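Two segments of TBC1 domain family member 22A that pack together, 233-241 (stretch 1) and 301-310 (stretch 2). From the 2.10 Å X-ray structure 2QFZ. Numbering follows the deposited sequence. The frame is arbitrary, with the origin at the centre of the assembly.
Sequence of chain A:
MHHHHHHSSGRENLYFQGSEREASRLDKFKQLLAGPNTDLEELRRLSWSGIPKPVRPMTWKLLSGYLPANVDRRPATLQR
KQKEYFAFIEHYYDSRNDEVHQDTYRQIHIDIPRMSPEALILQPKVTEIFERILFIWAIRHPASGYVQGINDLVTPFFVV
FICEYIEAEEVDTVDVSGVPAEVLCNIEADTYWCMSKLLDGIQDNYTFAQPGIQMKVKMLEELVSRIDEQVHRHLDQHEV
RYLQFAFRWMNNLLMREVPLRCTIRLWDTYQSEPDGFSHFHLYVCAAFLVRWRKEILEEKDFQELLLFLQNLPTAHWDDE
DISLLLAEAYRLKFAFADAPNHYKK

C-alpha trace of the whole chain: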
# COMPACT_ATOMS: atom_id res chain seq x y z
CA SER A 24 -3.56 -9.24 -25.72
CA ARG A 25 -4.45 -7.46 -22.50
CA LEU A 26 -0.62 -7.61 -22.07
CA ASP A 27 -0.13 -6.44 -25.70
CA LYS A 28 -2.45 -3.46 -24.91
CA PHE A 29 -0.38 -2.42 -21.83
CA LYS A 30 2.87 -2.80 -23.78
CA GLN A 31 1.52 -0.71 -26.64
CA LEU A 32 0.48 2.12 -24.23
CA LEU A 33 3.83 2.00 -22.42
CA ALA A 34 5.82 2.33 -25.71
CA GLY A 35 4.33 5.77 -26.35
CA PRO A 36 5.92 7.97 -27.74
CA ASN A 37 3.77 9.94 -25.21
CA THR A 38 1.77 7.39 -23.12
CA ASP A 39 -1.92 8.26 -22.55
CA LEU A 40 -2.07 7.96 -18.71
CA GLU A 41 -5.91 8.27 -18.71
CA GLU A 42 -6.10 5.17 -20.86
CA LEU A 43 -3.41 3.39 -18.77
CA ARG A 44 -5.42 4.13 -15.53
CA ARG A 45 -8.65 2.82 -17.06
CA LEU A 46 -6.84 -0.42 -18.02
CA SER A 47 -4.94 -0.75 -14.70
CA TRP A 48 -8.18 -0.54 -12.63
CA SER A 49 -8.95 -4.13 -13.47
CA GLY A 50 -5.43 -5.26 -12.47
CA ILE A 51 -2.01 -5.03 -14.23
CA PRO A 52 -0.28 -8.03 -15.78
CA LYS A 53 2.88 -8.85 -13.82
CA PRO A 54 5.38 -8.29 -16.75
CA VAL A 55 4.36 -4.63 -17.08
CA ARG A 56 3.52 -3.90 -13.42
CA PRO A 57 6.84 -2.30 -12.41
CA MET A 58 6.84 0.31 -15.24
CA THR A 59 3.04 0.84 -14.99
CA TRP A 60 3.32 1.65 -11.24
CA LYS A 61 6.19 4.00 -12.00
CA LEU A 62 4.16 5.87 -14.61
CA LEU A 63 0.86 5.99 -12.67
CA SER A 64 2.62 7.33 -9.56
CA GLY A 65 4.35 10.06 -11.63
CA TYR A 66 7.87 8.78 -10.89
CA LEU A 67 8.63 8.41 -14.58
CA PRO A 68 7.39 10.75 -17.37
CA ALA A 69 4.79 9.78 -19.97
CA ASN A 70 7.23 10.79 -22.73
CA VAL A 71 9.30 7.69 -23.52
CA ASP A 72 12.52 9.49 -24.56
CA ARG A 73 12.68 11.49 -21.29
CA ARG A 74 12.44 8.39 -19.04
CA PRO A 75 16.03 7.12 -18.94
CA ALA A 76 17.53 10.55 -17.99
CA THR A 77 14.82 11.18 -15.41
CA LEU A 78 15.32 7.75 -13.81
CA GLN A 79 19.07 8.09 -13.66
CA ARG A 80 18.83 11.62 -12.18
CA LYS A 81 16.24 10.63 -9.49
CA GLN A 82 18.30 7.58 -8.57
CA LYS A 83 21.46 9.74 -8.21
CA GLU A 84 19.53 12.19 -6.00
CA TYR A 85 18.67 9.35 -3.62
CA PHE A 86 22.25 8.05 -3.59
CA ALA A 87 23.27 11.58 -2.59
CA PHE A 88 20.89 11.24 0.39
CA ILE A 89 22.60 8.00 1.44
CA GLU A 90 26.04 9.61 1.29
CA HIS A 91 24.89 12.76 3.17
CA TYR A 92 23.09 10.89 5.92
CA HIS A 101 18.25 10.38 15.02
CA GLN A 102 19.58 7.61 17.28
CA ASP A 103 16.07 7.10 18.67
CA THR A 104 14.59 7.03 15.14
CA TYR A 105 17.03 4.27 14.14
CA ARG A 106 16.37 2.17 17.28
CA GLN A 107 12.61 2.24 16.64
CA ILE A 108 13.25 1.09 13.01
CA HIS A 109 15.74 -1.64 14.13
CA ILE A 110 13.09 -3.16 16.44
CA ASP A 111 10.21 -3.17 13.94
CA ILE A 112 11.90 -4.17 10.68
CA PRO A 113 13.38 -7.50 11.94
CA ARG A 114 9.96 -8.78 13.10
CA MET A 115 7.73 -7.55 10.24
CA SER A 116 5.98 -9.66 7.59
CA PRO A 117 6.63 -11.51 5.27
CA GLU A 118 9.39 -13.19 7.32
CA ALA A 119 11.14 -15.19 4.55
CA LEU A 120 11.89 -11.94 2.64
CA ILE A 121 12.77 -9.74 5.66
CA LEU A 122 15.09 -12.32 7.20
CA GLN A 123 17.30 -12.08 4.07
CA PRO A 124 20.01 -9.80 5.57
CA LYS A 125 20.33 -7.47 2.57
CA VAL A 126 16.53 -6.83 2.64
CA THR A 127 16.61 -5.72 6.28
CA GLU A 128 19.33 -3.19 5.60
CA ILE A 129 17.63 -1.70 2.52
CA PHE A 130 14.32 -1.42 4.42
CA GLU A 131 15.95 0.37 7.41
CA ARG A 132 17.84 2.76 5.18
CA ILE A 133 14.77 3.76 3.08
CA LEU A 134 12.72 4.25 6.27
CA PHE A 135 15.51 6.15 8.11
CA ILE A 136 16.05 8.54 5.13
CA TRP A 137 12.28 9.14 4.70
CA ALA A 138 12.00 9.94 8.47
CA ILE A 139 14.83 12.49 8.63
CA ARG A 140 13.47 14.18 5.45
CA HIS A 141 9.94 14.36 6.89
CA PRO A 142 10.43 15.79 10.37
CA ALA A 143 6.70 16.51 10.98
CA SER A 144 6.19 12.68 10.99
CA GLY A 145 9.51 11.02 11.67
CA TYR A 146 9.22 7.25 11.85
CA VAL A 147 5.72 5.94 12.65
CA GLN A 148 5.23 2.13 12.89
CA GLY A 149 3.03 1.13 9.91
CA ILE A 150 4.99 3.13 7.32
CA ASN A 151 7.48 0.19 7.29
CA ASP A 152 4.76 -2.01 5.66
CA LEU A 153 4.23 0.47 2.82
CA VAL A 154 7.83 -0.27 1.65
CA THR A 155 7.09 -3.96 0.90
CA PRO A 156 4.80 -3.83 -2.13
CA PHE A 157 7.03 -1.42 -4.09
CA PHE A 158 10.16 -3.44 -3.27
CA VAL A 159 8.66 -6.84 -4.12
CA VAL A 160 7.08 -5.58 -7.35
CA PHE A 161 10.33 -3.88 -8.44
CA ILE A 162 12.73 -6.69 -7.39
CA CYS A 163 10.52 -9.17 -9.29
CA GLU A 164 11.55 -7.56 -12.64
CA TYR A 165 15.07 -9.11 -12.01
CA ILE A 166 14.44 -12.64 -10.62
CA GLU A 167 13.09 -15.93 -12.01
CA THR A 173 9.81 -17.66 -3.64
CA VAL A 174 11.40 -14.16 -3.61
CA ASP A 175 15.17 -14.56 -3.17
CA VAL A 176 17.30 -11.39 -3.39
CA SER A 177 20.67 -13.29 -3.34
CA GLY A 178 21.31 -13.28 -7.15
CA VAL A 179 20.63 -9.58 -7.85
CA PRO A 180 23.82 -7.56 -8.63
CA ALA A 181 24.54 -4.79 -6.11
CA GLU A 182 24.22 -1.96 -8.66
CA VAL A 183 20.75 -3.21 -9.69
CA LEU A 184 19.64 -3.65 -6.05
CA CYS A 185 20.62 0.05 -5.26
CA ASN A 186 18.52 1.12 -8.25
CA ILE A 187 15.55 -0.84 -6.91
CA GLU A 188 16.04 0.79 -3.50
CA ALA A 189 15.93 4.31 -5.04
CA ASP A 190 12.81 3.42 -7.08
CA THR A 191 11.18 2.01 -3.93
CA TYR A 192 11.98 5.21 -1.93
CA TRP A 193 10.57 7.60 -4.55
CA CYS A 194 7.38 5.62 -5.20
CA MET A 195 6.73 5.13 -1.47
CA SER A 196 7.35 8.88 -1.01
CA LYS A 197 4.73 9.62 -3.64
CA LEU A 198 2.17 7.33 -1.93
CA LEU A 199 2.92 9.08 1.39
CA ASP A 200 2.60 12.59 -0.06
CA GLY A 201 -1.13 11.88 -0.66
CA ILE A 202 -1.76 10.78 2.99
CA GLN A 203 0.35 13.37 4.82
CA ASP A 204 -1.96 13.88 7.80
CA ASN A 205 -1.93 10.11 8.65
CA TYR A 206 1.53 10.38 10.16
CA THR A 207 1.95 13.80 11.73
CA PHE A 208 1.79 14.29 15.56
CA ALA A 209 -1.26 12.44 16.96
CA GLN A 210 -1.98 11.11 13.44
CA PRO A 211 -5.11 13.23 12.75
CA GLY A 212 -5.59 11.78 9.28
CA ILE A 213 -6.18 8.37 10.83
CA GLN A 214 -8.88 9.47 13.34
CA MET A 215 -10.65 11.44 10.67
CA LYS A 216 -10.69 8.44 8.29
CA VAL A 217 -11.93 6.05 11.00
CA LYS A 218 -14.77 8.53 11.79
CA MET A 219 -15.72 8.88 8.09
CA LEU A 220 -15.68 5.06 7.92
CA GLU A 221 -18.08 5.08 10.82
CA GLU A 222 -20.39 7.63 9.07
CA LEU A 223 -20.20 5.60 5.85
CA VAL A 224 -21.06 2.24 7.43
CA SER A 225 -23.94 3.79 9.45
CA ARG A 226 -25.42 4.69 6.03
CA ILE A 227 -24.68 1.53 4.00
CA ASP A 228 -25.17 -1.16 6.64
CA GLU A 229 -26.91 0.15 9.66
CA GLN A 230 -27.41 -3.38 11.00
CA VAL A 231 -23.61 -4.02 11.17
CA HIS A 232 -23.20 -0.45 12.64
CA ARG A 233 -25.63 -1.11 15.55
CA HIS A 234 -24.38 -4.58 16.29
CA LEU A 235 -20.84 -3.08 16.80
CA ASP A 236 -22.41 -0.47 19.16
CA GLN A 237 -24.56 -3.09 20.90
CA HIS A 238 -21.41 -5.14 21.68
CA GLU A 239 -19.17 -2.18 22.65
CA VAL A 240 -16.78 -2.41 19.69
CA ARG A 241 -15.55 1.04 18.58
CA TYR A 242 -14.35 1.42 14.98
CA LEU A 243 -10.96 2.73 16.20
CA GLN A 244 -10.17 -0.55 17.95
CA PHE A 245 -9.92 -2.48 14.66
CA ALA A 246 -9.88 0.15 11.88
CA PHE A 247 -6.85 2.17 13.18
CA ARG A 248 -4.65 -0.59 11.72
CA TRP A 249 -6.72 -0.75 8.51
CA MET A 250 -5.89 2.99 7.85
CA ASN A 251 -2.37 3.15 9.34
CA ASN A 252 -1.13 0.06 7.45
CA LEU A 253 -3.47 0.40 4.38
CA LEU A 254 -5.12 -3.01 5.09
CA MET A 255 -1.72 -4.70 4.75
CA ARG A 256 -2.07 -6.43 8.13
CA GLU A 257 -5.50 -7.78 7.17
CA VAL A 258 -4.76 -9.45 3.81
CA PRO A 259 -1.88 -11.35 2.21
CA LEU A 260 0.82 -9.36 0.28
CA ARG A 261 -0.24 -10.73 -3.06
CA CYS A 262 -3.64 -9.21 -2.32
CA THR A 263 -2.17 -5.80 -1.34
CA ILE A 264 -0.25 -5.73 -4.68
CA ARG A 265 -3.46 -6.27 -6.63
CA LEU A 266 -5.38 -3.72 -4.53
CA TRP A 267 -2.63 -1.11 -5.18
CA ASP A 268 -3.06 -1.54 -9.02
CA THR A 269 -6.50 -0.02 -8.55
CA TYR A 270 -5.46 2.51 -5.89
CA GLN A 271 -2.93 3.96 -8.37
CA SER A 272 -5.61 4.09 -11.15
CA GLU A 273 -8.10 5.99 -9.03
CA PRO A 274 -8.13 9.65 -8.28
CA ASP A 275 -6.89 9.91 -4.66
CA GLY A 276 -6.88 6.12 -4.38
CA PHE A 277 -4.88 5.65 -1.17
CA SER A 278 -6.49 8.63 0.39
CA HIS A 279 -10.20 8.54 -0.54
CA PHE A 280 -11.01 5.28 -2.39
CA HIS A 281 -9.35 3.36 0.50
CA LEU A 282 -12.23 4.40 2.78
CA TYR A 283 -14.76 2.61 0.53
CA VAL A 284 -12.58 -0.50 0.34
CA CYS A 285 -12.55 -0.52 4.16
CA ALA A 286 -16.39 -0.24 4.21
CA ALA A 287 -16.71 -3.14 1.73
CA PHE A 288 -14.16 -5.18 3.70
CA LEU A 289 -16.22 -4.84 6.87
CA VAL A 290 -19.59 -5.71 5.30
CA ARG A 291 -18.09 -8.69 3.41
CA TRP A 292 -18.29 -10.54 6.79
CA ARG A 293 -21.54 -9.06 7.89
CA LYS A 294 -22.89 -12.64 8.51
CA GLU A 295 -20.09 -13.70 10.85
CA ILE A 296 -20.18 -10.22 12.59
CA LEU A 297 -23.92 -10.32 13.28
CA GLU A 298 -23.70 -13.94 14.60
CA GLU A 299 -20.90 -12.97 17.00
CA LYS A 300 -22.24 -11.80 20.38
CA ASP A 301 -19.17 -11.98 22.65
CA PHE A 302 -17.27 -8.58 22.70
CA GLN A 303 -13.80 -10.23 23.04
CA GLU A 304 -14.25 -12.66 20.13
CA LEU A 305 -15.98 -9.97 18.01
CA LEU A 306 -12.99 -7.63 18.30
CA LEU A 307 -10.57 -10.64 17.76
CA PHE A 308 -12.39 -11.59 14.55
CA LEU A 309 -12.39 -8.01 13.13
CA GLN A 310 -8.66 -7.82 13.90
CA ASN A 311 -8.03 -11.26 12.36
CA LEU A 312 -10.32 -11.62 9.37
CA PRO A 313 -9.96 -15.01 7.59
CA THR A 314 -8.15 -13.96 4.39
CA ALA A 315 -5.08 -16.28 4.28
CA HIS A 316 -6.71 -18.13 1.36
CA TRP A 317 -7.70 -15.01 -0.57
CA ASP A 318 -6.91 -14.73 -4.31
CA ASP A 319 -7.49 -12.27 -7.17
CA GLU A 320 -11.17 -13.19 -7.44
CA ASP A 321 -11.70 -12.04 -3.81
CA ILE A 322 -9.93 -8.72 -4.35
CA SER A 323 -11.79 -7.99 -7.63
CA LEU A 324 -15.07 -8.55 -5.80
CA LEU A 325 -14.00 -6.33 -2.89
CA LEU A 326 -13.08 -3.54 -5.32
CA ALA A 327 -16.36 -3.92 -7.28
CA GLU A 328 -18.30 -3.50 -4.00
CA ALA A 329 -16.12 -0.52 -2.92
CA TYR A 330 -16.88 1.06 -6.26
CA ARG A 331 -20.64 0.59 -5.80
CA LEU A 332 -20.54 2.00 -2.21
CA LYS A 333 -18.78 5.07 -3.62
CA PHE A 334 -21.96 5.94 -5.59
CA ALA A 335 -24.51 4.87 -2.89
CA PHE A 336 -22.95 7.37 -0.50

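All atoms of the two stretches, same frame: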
# COMPACT_ATOMS: atom_id res chain seq x y z
N ARG A 233 -24.97 -0.98 14.26
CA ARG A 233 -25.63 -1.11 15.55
C ARG A 233 -25.21 -2.33 16.33
O ARG A 233 -25.12 -2.27 17.56
CB ARG A 233 -27.16 -1.13 15.38
CG ARG A 233 -27.70 0.09 14.72
CD ARG A 233 -29.20 0.19 14.81
NE ARG A 233 -29.64 1.47 14.27
CZ ARG A 233 -30.90 1.91 14.25
NH1 ARG A 233 -31.89 1.17 14.74
NH2 ARG A 233 -31.16 3.11 13.72
N HIS A 234 -24.94 -3.43 15.64
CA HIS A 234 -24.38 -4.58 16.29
C HIS A 234 -22.99 -4.23 16.93
O HIS A 234 -22.68 -4.65 18.07
CB HIS A 234 -24.30 -5.73 15.27
CG HIS A 234 -23.78 -7.01 15.82
ND1 HIS A 234 -24.59 -7.95 16.43
CD2 HIS A 234 -22.53 -7.54 15.82
CE1 HIS A 234 -23.85 -8.99 16.79
NE2 HIS A 234 -22.60 -8.76 16.44
N LEU A 235 -22.16 -3.46 16.22
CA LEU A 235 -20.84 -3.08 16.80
C LEU A 235 -21.09 -2.27 18.07
O LEU A 235 -20.46 -2.51 19.09
CB LEU A 235 -19.96 -2.32 15.81
CG LEU A 235 -19.50 -3.14 14.61
CD1 LEU A 235 -18.80 -2.27 13.61
CD2 LEU A 235 -18.63 -4.29 14.99
N ASP A 236 -22.02 -1.32 18.00
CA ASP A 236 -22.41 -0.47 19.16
C ASP A 236 -22.99 -1.29 20.28
O ASP A 236 -22.61 -1.15 21.44
CB ASP A 236 -23.45 0.57 18.70
CG ASP A 236 -23.84 1.59 19.81
OD1 ASP A 236 -22.95 2.23 20.39
OD2 ASP A 236 -25.06 1.79 20.06
N GLN A 237 -23.94 -2.16 19.93
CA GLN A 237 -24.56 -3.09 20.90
C GLN A 237 -23.49 -3.88 21.68
O GLN A 237 -23.60 -4.10 22.86
CB GLN A 237 -25.53 -4.02 20.14
CG GLN A 237 -26.46 -4.89 21.00
CD GLN A 237 -27.35 -4.07 21.95
OE1 GLN A 237 -27.84 -2.99 21.59
NE2 GLN A 237 -27.53 -4.57 23.16
N HIS A 238 -22.43 -4.30 21.01
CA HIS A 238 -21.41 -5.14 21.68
C HIS A 238 -20.12 -4.38 22.06
O HIS A 238 -19.09 -4.98 22.26
CB HIS A 238 -21.13 -6.36 20.80
CG HIS A 238 -22.34 -7.21 20.63
ND1 HIS A 238 -23.29 -6.96 19.66
CD2 HIS A 238 -22.82 -8.24 21.38
CE1 HIS A 238 -24.29 -7.82 19.81
NE2 HIS A 238 -24.03 -8.60 20.84
N GLU A 239 -20.23 -3.05 22.16
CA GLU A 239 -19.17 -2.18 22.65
C GLU A 239 -17.89 -2.26 21.83
O GLU A 239 -16.82 -2.09 22.38
CB GLU A 239 -18.84 -2.51 24.13
CG GLU A 239 -20.05 -2.49 25.09
CD GLU A 239 -20.45 -1.09 25.52
OE1 GLU A 239 -19.81 -0.12 25.05
OE2 GLU A 239 -21.39 -0.96 26.34
N VAL A 240 -17.97 -2.53 20.53
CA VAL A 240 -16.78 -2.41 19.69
C VAL A 240 -16.80 -1.06 19.00
O VAL A 240 -17.77 -0.75 18.31
CB VAL A 240 -16.64 -3.57 18.63
CG1 VAL A 240 -15.34 -3.37 17.81
CG2 VAL A 240 -16.65 -4.95 19.32
N ARG A 241 -15.74 -0.27 19.22
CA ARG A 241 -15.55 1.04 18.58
C ARG A 241 -14.78 0.86 17.28
O ARG A 241 -13.87 0.05 17.22
CB ARG A 241 -14.73 1.97 19.48
CG ARG A 241 -15.43 2.40 20.76
CD ARG A 241 -14.61 3.37 21.53
NE ARG A 241 -13.49 2.73 22.23
CZ ARG A 241 -12.21 2.96 22.01
NH1 ARG A 241 -11.81 3.82 21.07
NH2 ARG A 241 -11.32 2.32 22.73
N ASP A 301 -20.17 -12.26 21.61
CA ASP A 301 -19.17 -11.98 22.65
C ASP A 301 -18.30 -10.78 22.20
O ASP A 301 -17.80 -10.81 21.09
CB ASP A 301 -18.32 -13.23 22.86
CG ASP A 301 -17.29 -13.05 23.94
OD1 ASP A 301 -17.67 -12.90 25.12
OD2 ASP A 301 -16.08 -13.08 23.60
N PHE A 302 -18.13 -9.74 23.04
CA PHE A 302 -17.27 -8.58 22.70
C PHE A 302 -15.83 -8.98 22.36
O PHE A 302 -15.27 -8.47 21.39
CB PHE A 302 -17.22 -7.51 23.83
CG PHE A 302 -16.05 -6.53 23.68
CD1 PHE A 302 -16.12 -5.45 22.78
CD2 PHE A 302 -14.86 -6.71 24.39
CE1 PHE A 302 -15.03 -4.57 22.61
CE2 PHE A 302 -13.77 -5.83 24.23
CZ PHE A 302 -13.85 -4.76 23.35
N GLN A 303 -15.23 -9.84 23.18
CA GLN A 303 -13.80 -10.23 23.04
C GLN A 303 -13.53 -10.95 21.71
O GLN A 303 -12.55 -10.67 21.02
CB GLN A 303 -13.38 -11.12 24.22
CG GLN A 303 -11.87 -11.46 24.30
CD GLN A 303 -11.58 -12.67 25.24
OE1 GLN A 303 -12.48 -13.24 25.87
NE2 GLN A 303 -10.30 -13.05 25.32
N GLU A 304 -14.38 -11.91 21.38
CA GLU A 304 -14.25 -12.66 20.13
C GLU A 304 -14.64 -11.83 18.92
O GLU A 304 -14.11 -12.07 17.85
CB GLU A 304 -15.10 -13.94 20.18
CG GLU A 304 -14.59 -14.99 21.14
CD GLU A 304 -15.27 -16.36 20.98
OE1 GLU A 304 -14.79 -17.34 21.56
OE2 GLU A 304 -16.28 -16.47 20.27
N LEU A 305 -15.59 -10.89 19.09
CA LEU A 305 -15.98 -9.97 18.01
C LEU A 305 -14.81 -9.07 17.58
O LEU A 305 -14.47 -8.99 16.39
CB LEU A 305 -17.16 -9.09 18.43
CG LEU A 305 -17.66 -8.11 17.36
CD1 LEU A 305 -17.92 -8.80 16.02
CD2 LEU A 305 -18.93 -7.31 17.85
N LEU A 306 -14.21 -8.39 18.54
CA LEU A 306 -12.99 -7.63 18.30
C LEU A 306 -11.84 -8.52 17.73
O LEU A 306 -11.22 -8.15 16.76
CB LEU A 306 -12.58 -6.85 19.57
CG LEU A 306 -11.36 -5.93 19.45
CD1 LEU A 306 -11.45 -5.05 18.18
CD2 LEU A 306 -11.19 -5.11 20.66
N LEU A 307 -11.59 -9.71 18.29
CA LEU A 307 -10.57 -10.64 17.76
C LEU A 307 -10.75 -11.00 16.31
O LEU A 307 -9.77 -11.03 15.59
CB LEU A 307 -10.47 -11.94 18.55
CG LEU A 307 -9.79 -11.77 19.92
CD1 LEU A 307 -10.34 -12.83 20.88
CD2 LEU A 307 -8.24 -11.81 19.84
N PHE A 308 -11.99 -11.26 15.92
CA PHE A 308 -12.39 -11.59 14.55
C PHE A 308 -12.11 -10.41 13.59
O PHE A 308 -11.52 -10.58 12.54
CB PHE A 308 -13.90 -11.95 14.52
CG PHE A 308 -14.42 -12.29 13.16
CD1 PHE A 308 -14.06 -13.48 12.54
CD2 PHE A 308 -15.29 -11.42 12.49
CE1 PHE A 308 -14.54 -13.80 11.27
CE2 PHE A 308 -15.76 -11.74 11.21
CZ PHE A 308 -15.38 -12.96 10.62
N LEU A 309 -12.54 -9.20 13.97
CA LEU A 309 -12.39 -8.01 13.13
C LEU A 309 -10.91 -7.66 12.93
O LEU A 309 -10.53 -7.06 11.91
CB LEU A 309 -13.12 -6.82 13.76
CG LEU A 309 -14.65 -6.80 13.69
CD1 LEU A 309 -15.28 -5.73 14.61
CD2 LEU A 309 -15.10 -6.58 12.27
N GLN A 310 -10.09 -8.03 13.92
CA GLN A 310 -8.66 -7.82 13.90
C GLN A 310 -7.93 -8.96 13.23
O GLN A 310 -6.74 -8.88 13.05
CB GLN A 310 -8.13 -7.66 15.33
CG GLN A 310 -8.44 -6.38 15.98
CD GLN A 310 -7.96 -6.30 17.43
OE1 GLN A 310 -7.77 -7.32 18.10
NE2 GLN A 310 -7.79 -5.07 17.93

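Apolar side chains hold the two stretches together; no hydrogen bond crosses between them, and 388 Å² is buried, both sides summed. Val-240, just past the end of the first helix, points toward helix 302-309 and spreads its two methyls over it: CG2 lies 3.5 Å from Phe-302 CD1 and 3.6 Å from Leu-305 CD2, while CG1 lies 4.0 Å from Leu-309 CD1. A short, branched side chain suits this place, since it reaches successive turns of the helix without a long arm. Leu-305, also directed toward its partner, sets CD2 4.2 Å from Leu-235 CD2, 4.1 Å from His-234 CD2 and 3.8 Å from His-238 CB. Leu-235 leaves its backbone sideways, but its end swings in, placing CD2 3.7 Å from Leu-309 CD1. Leu-235, Val-240, Leu-305 and Leu-309 are buried, as suits side chains with no polar group to satisfy.

Carbonyl-to-ring contacts close the other end. Phe-302 (chi1 t) brings its ring against the turn: His-238 O meets the ring edge 3.1 Å from CD1, where a polarized C-H can suit a carbonyl oxygen; Glu-239 O lies 3.1 Å from CE1, obliquely to the ring.

Within the stretches, His-238 ND1 donates to His-234 O (2.9 Å), tying the imidazole to its own helix, and Asp-301 OD2 caps the second helix, accepting from Glu-304 N (3.0 Å).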